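Local coordinates for protein Hydrogenase/urease maturation factor HypB (Helicobacter pylori, PDB 4LPS) that hydrolyses GTP at a low intrinsic rate and binds nickel, enabling nickel insertion into [NiFe] hydrogenase and the maturation of urease, at residues A[89-92]-A[96-99]; A[115-120]-A[124-129]; A[175-180]-A[236-241]. All coordinates share one frame; numbering follows the deposited sequence. Where two conformers were deposited one is given.

Interaction 1: A[89-92]-A[96-99]. With GDP (guanosine-5'-diphosphate), chain D.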
# COMPACT_ATOMS: atom_id res chain seq x y z
N ARG A 89 7.38 -14.48 3.73
CA ARG A 89 7.39 -13.82 5.03
C ARG A 89 5.98 -13.63 5.58
O ARG A 89 5.74 -13.81 6.77
CB ARG A 89 8.09 -12.46 4.94
CG ARG A 89 9.61 -12.51 4.92
CD ARG A 89 10.20 -11.18 4.47
NE ARG A 89 9.93 -10.11 5.43
CZ ARG A 89 10.25 -8.83 5.24
NH1 ARG A 89 9.95 -7.93 6.17
NH2 ARG A 89 10.86 -8.45 4.13
N LEU A 90 5.06 -13.26 4.70
CA LEU A 90 3.68 -13.01 5.09
C LEU A 90 2.94 -14.30 5.42
O LEU A 90 2.17 -14.36 6.38
CB LEU A 90 2.95 -12.25 3.98
CG LEU A 90 3.36 -10.78 3.80
CD1 LEU A 90 2.66 -10.16 2.61
CD2 LEU A 90 3.06 -9.99 5.05
N ARG A 91 3.17 -15.34 4.62
CA ARG A 91 2.52 -16.63 4.84
C ARG A 91 3.04 -17.29 6.11
O ARG A 91 2.30 -18.01 6.79
CB ARG A 91 2.70 -17.55 3.62
CG ARG A 91 1.86 -17.13 2.41
CD ARG A 91 1.93 -18.12 1.25
NE ARG A 91 3.26 -18.22 0.65
CZ ARG A 91 3.54 -17.82 -0.59
NH1 ARG A 91 2.59 -17.29 -1.35
NH2 ARG A 91 4.77 -17.95 -1.07
N LYS A 92 4.31 -17.06 6.41
CA LYS A 92 4.90 -17.49 7.68
C LYS A 92 4.14 -16.90 8.87
O LYS A 92 4.15 -17.46 9.97
CB LYS A 92 6.39 -17.11 7.73
CG LYS A 92 7.10 -17.37 9.06
CD LYS A 92 7.03 -18.83 9.47
CE LYS A 92 7.89 -19.11 10.70
NZ LYS A 92 9.32 -19.31 10.36
N SER A 96 -2.81 -15.03 4.14
CA SER A 96 -2.98 -15.52 2.78
C SER A 96 -2.41 -14.49 1.83
O SER A 96 -2.87 -13.34 1.78
CB SER A 96 -4.45 -15.79 2.46
OG SER A 96 -4.96 -16.83 3.28
N ALA A 97 -1.40 -14.89 1.06
CA ALA A 97 -0.68 -13.97 0.20
C ALA A 97 -0.27 -14.68 -1.07
O ALA A 97 0.10 -15.85 -1.04
CB ALA A 97 0.55 -13.42 0.92
N HIS A 98 -0.32 -13.97 -2.19
CA HIS A 98 0.15 -14.55 -3.43
C HIS A 98 1.05 -13.58 -4.18
O HIS A 98 0.75 -12.39 -4.32
CB HIS A 98 -1.03 -14.97 -4.31
CG HIS A 98 -1.47 -16.38 -4.05
ND1 HIS A 98 -0.79 -17.47 -4.54
CD2 HIS A 98 -2.52 -16.87 -3.35
CE1 HIS A 98 -1.40 -18.58 -4.16
NE2 HIS A 98 -2.45 -18.24 -3.43
N GLN A 99 2.18 -14.11 -4.64
CA GLN A 99 3.21 -13.31 -5.28
C GLN A 99 2.93 -13.14 -6.76
O GLN A 99 2.68 -14.11 -7.48
CB GLN A 99 4.57 -13.97 -5.05
CG GLN A 99 5.74 -13.23 -5.64
CD GLN A 99 6.17 -12.07 -4.77
OE1 GLN A 99 6.47 -12.24 -3.58
NE2 GLN A 99 6.18 -10.88 -5.34
PB GDP D . 9.95 -3.39 1.92
O1B GDP D . 11.05 -3.85 1.00
O2B GDP D . 8.84 -4.41 1.97
O3B GDP D . 9.36 -2.09 1.44
O3A GDP D . 10.55 -3.16 3.39
PA GDP D . 11.00 -4.36 4.37
O1A GDP D . 9.83 -4.82 5.20
O2A GDP D . 11.62 -5.50 3.61
O5' GDP D . 12.06 -3.63 5.32
C5' GDP D . 13.40 -3.42 4.88
C4' GDP D . 14.29 -3.25 6.11
O4' GDP D . 13.79 -2.19 6.92
C3' GDP D . 14.26 -4.50 6.97
O3' GDP D . 15.59 -4.72 7.45
C2' GDP D . 13.37 -4.16 8.14
O2' GDP D . 13.81 -4.83 9.32
C1' GDP D . 13.58 -2.66 8.25
N9 GDP D . 12.41 -1.96 8.84
C8 GDP D . 11.12 -2.06 8.48
N7 GDP D . 10.35 -1.23 9.24
C5 GDP D . 11.17 -0.57 10.09
C6 GDP D . 11.04 0.45 11.15
O6 GDP D . 9.92 0.92 11.45
N1 GDP D . 12.14 0.86 11.78
C2 GDP D . 13.36 0.38 11.47
N2 GDP D . 14.45 0.83 12.15
N3 GDP D . 13.56 -0.56 10.51
C4 GDP D . 12.53 -1.05 9.80
O HOH W 1 2.95 -17.10 -4.40
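R91 and A97 make the polar contact: NH1 of R91 gives a hydrogen bond of 2.9 Å to the carbonyl O of A97. The bond is bent, 139° at the hydrogen, and the donor stands above the carbonyl plane, 40° out of it. A bend at chi3 of the arginine swings NE and the guanidinium round until NH1 reaches A97 O, which lies near the edge of the group but tilted from its plane. Water 1 adds a second link, accepting from R91 NH1 and from Q99 N, while NH2 of R91 is held by a salt bridge to D88 and a hydrogen bond to N84. The apolar part is small, with L90 CB resting 4.1 Å from A97 CB and both side chains also touching V76. The two segments belong to the beta-alpha-beta unit of strand 74-80, helix 85-91 and strand 97-101 in this P-loop GTPase domain; strand 97-101 is the edge of the parallel sheet. R89, one of the GDP-pocket residues, lies on the same helix: NH2 donates almost straight to GDP O2A (3.1 Å, 177°) with that oxygen in the guanidinium plane, and NH1 reaches GDP O1A at 3.3 Å. NH1 also forms a salt bridge with E64.

Interaction 2: A[115-120]-A[124-129]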
# COMPACT_ATOMS: atom_id res chain seq x y z
N GLY A 115 -5.26 -12.51 -11.99
CA GLY A 115 -4.79 -13.86 -11.74
C GLY A 115 -4.66 -14.16 -10.26
O GLY A 115 -5.13 -15.20 -9.79
N ALA A 116 -4.02 -13.25 -9.53
CA ALA A 116 -3.84 -13.40 -8.09
C ALA A 116 -5.19 -13.37 -7.37
O ALA A 116 -5.41 -14.12 -6.42
CB ALA A 116 -2.92 -12.31 -7.55
N PHE A 117 -6.07 -12.49 -7.84
CA PHE A 117 -7.42 -12.36 -7.30
C PHE A 117 -8.19 -13.67 -7.42
O PHE A 117 -8.84 -14.11 -6.46
CB PHE A 117 -8.16 -11.24 -8.03
CG PHE A 117 -9.49 -10.86 -7.42
CD1 PHE A 117 -10.66 -11.43 -7.87
CD2 PHE A 117 -9.55 -9.90 -6.42
CE1 PHE A 117 -11.88 -11.07 -7.32
CE2 PHE A 117 -10.77 -9.53 -5.87
CZ PHE A 117 -11.94 -10.12 -6.32
N ASP A 118 -8.15 -14.28 -8.60
CA ASP A 118 -8.84 -15.54 -8.85
C ASP A 118 -8.35 -16.66 -7.93
O ASP A 118 -9.16 -17.44 -7.40
CB ASP A 118 -8.69 -15.95 -10.31
CG ASP A 118 -9.49 -15.07 -11.25
OD1 ASP A 118 -10.32 -14.29 -10.76
OD2 ASP A 118 -9.27 -15.16 -12.48
N LEU A 119 -7.04 -16.76 -7.76
CA LEU A 119 -6.45 -17.76 -6.86
C LEU A 119 -6.92 -17.55 -5.42
O LEU A 119 -7.35 -18.49 -4.76
CB LEU A 119 -4.92 -17.72 -6.91
CG LEU A 119 -4.21 -18.13 -8.20
CD1 LEU A 119 -2.73 -17.86 -8.08
CD2 LEU A 119 -4.45 -19.60 -8.50
N LEU A 120 -6.81 -16.31 -4.95
CA LEU A 120 -7.23 -15.97 -3.59
C LEU A 120 -8.71 -16.23 -3.38
O LEU A 120 -9.13 -16.63 -2.29
CB LEU A 120 -6.90 -14.50 -3.29
CG LEU A 120 -5.42 -14.19 -3.07
CD1 LEU A 120 -5.19 -12.70 -2.99
CD2 LEU A 120 -4.92 -14.88 -1.81
N GLY A 124 -10.47 -19.26 -0.93
CA GLY A 124 -11.37 -18.85 0.14
C GLY A 124 -10.85 -17.68 0.95
O GLY A 124 -11.45 -17.28 1.95
N ALA A 125 -9.72 -17.14 0.52
CA ALA A 125 -9.08 -16.03 1.22
C ALA A 125 -9.92 -14.75 1.17
O ALA A 125 -9.93 -13.97 2.13
CB ALA A 125 -7.71 -15.77 0.64
N LEU A 126 -10.60 -14.53 0.05
CA LEU A 126 -11.41 -13.33 -0.12
C LEU A 126 -12.66 -13.34 0.76
O LEU A 126 -13.07 -12.29 1.27
CB LEU A 126 -11.82 -13.16 -1.59
CG LEU A 126 -10.70 -12.97 -2.60
CD1 LEU A 126 -11.27 -12.60 -3.96
CD2 LEU A 126 -9.72 -11.90 -2.13
N GLU A 127 -13.25 -14.52 0.93
CA GLU A 127 -14.44 -14.65 1.76
C GLU A 127 -14.19 -14.23 3.20
O GLU A 127 -15.07 -13.67 3.85
CB GLU A 127 -14.95 -16.10 1.73
CG GLU A 127 -15.75 -16.48 0.48
CD GLU A 127 -16.25 -17.91 0.53
OE1 GLU A 127 -16.08 -18.57 1.58
OE2 GLU A 127 -16.81 -18.38 -0.48
N LYS A 128 -12.99 -14.49 3.70
CA LYS A 128 -12.65 -14.20 5.09
C LYS A 128 -12.02 -12.82 5.29
O LYS A 128 -11.67 -12.46 6.41
CB LYS A 128 -11.71 -15.28 5.63
CG LYS A 128 -12.24 -16.70 5.49
CD LYS A 128 -11.17 -17.74 5.78
CE LYS A 128 -11.78 -19.02 6.33
NZ LYS A 128 -12.76 -19.62 5.38
N SER A 129 -11.87 -12.06 4.22
CA SER A 129 -11.15 -10.79 4.31
C SER A 129 -12.05 -9.57 4.16
O SER A 129 -12.97 -9.55 3.34
CB SER A 129 -10.04 -10.74 3.25
OG SER A 129 -9.12 -11.81 3.41
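The carbonyl O of L120 accepts two backbone hydrogen bonds from the segment 124-129, both weak: A125 N lies 2.9 Å from L120 O but meets it at a bent 129°, and L126 N is straighter but long, 3.5 Å from L120 O. The chain thus turns back over the last turn of helix 110-122. G124, with positive phi and two bonds back into that last turn, forms the Schellman motif that ends the helix. Downstream, residues 125-127 keep helical backbone angles without the regular bonds, and a type I beta turn runs from L126 to S129, closed by S129 N donating to L126 O at 3.2 Å. The side chain of S129 adds a link to the residue before the turn, its OG donating to A125 O over a short 2.6 Å with the donor tilted from the carbonyl plane.

Apolar side chains pack between the helix and the loop. Methyl CD1 of L126 sits over one face of the F117 ring, 3.6 Å from its centroid and 17° off the ring normal, a CH-pi contact shifted toward the CZ rim. F117 reaches it although its CB points away from the loop: with CG anti to the backbone N (chi1 -171°), the ring is brought against L126, and the two side chains cross at about a right angle. L120 meets L126 through CB, which packs on methyl CD2 of L126, and A125 through its own methyl CD2, 3.8 Å from A125 CB, so one leucine touches both loop residues.

This helix-terminating reversal leads from helix 110-122 into strand 131-135. F117 and L126 both meet L46, and F117 also packs on M37 and R40 of helix 29-43; L120 rests on V77 and L126 on C75 of strand 74-80, and L120 touches H98 of strand 97-101.

Interaction 3: A[175-180]-A[236-241]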
# COMPACT_ATOMS: atom_id res chain seq x y z
N CYS A 175 -0.71 11.10 -5.76
CA CYS A 175 -1.73 10.06 -5.87
C CYS A 175 -2.06 9.42 -4.52
O CYS A 175 -2.94 8.56 -4.43
CB CYS A 175 -1.30 8.98 -6.87
SG CYS A 175 -0.22 7.70 -6.22
N ALA A 176 -1.36 9.85 -3.48
CA ALA A 176 -1.55 9.31 -2.14
C ALA A 176 -2.83 9.82 -1.49
O ALA A 176 -3.09 11.02 -1.47
CB ALA A 176 -0.35 9.63 -1.27
N ASP A 177 -3.61 8.89 -0.95
CA ASP A 177 -4.72 9.23 -0.07
C ASP A 177 -4.21 9.33 1.36
O ASP A 177 -4.90 9.82 2.25
CB ASP A 177 -5.83 8.18 -0.16
CG ASP A 177 -6.38 8.04 -1.56
OD1 ASP A 177 -7.12 8.94 -2.00
OD2 ASP A 177 -6.06 7.04 -2.23
N ALA A 178 -2.99 8.86 1.57
CA ALA A 178 -2.31 8.95 2.85
C ALA A 178 -0.82 8.72 2.65
O ALA A 178 -0.41 7.95 1.78
CB ALA A 178 -2.88 7.94 3.84
N VAL A 179 -0.01 9.40 3.46
CA VAL A 179 1.43 9.20 3.42
C VAL A 179 1.89 8.68 4.77
O VAL A 179 1.50 9.20 5.82
CB VAL A 179 2.19 10.50 3.06
CG1 VAL A 179 3.69 10.26 3.02
CG2 VAL A 179 1.72 11.04 1.73
N ILE A 180 2.71 7.64 4.75
CA ILE A 180 3.31 7.11 5.97
C ILE A 180 4.79 7.42 6.01
O ILE A 180 5.55 7.00 5.13
CB ILE A 180 3.10 5.59 6.07
CG1 ILE A 180 1.61 5.25 6.15
CG2 ILE A 180 3.85 5.03 7.28
CD1 ILE A 180 1.32 3.78 5.97
N TYR A 236 -14.59 5.02 1.83
CA TYR A 236 -13.80 5.96 1.05
C TYR A 236 -13.26 5.29 -0.20
O TYR A 236 -12.60 4.25 -0.12
CB TYR A 236 -12.64 6.54 1.87
CG TYR A 236 -11.72 7.42 1.05
CD1 TYR A 236 -12.02 8.76 0.82
CD2 TYR A 236 -10.54 6.91 0.51
CE1 TYR A 236 -11.18 9.56 0.07
CE2 TYR A 236 -9.70 7.70 -0.24
CZ TYR A 236 -10.02 9.02 -0.45
OH TYR A 236 -9.17 9.81 -1.20
N GLN A 237 -13.51 5.90 -1.35
CA GLN A 237 -13.02 5.37 -2.61
C GLN A 237 -12.36 6.48 -3.39
O GLN A 237 -13.03 7.41 -3.86
CB GLN A 237 -14.16 4.74 -3.43
CG GLN A 237 -14.80 3.54 -2.76
CD GLN A 237 -13.98 2.27 -2.93
OE1 GLN A 237 -13.09 2.21 -3.78
NE2 GLN A 237 -14.27 1.26 -2.12
N SER A 238 -11.04 6.39 -3.53
CA SER A 238 -10.26 7.43 -4.18
C SER A 238 -10.74 7.69 -5.60
O SER A 238 -11.00 6.76 -6.37
CB SER A 238 -8.77 7.05 -4.20
OG SER A 238 -8.01 8.01 -4.91
N THR A 239 -10.86 8.97 -5.95
CA THR A 239 -11.24 9.35 -7.30
C THR A 239 -10.02 9.79 -8.08
O THR A 239 -10.15 10.44 -9.12
CB THR A 239 -12.28 10.49 -7.29
OG1 THR A 239 -11.72 11.64 -6.63
CG2 THR A 239 -13.54 10.07 -6.57
N HIS A 240 -8.84 9.42 -7.59
CA HIS A 240 -7.60 9.87 -8.22
C HIS A 240 -7.44 9.33 -9.63
O HIS A 240 -7.66 8.14 -9.88
CB HIS A 240 -6.38 9.47 -7.40
CG HIS A 240 -5.09 9.96 -8.00
ND1 HIS A 240 -4.70 11.28 -7.92
CD2 HIS A 240 -4.14 9.32 -8.72
CE1 HIS A 240 -3.54 11.42 -8.55
NE2 HIS A 240 -3.19 10.25 -9.05
N SER A 241 -7.04 10.20 -10.54
CA SER A 241 -6.79 9.81 -11.92
C SER A 241 -5.32 9.53 -12.16
O SER A 241 -4.46 10.37 -11.90
CB SER A 241 -7.28 10.87 -12.88
OG SER A 241 -7.08 10.44 -14.22
O HOH W 2 -5.59 7.75 -4.68
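The irregular C-terminal segment 236-241 passes the turn ahead of strand 178-182 without pairing with it through backbone bonds, the nearest CA atoms being C175 and H240 at 6.3 Å, then D177 and S238 at 7.1 Å. Alternate side chains of the tail, Y236, S238 and H240, point toward the turn.

D177 is the polar centre. The hydroxyl of Y236 donates to D177 OD1 in a hydrogen bond modelled as very short, 2.4 Å between Y236 OH and D177 OD1, a length that is doubtful. The carboxylate carbon lies at the edge of the tyrosine ring and in its plane, while the carboxylate itself is turned 77° from that plane. S238 OG comes within 3.2 Å of the same OD1, a weak bond whose proton has another acceptor in reach. S238 OG in turn accepts from H240 N, at 3.1 Å, which makes an ST turn. Water 2 lies within hydrogen-bonding distance of C175 O, D177 OD2 and S238 OG, its protons not assigned, and OD2 is further bonded to N153 N, so the buried carboxylate has several partners.

The second contact is a CH-pi packing of H240 on C175. H240 extends its ring with CG anti to the backbone N (chi1 -178°), laying one face over the backbone of C175: C175 CA sits 3.5 Å from the ring centroid and 14° off its normal, with CB next to NE2. The sulfur stands farther off and oblique.

In the fold, the tail follows helix 218-234 and runs past the start of neighbouring strands 152-158 and 178-182. Y236 and D177 both touch M152, Y236 also rests on K231 of helix 218-234, and backbone bonds join D177 to N153.

Overall arrangement
From the N terminus, interaction 1 comes first, closing the short connection between helix 85-91 and edge strand 97-101. Interaction 2 follows in series, closing the reversal after helix 110-122 before strand 131-135. The two pack against each other where S96 CB lies 3.7 Å from A125 CB, so the start of the edge strand meets the loop that follows the next helix. Interaction 3 opens later still and bridges 55 residues, bringing the C-terminal tail back to the loop leading into strand 178-182. None nests or crosses. Interaction 3 lies across the chain's centre from interaction 1, their centres about 25 Å apart, yet both reach the same parallel sheet.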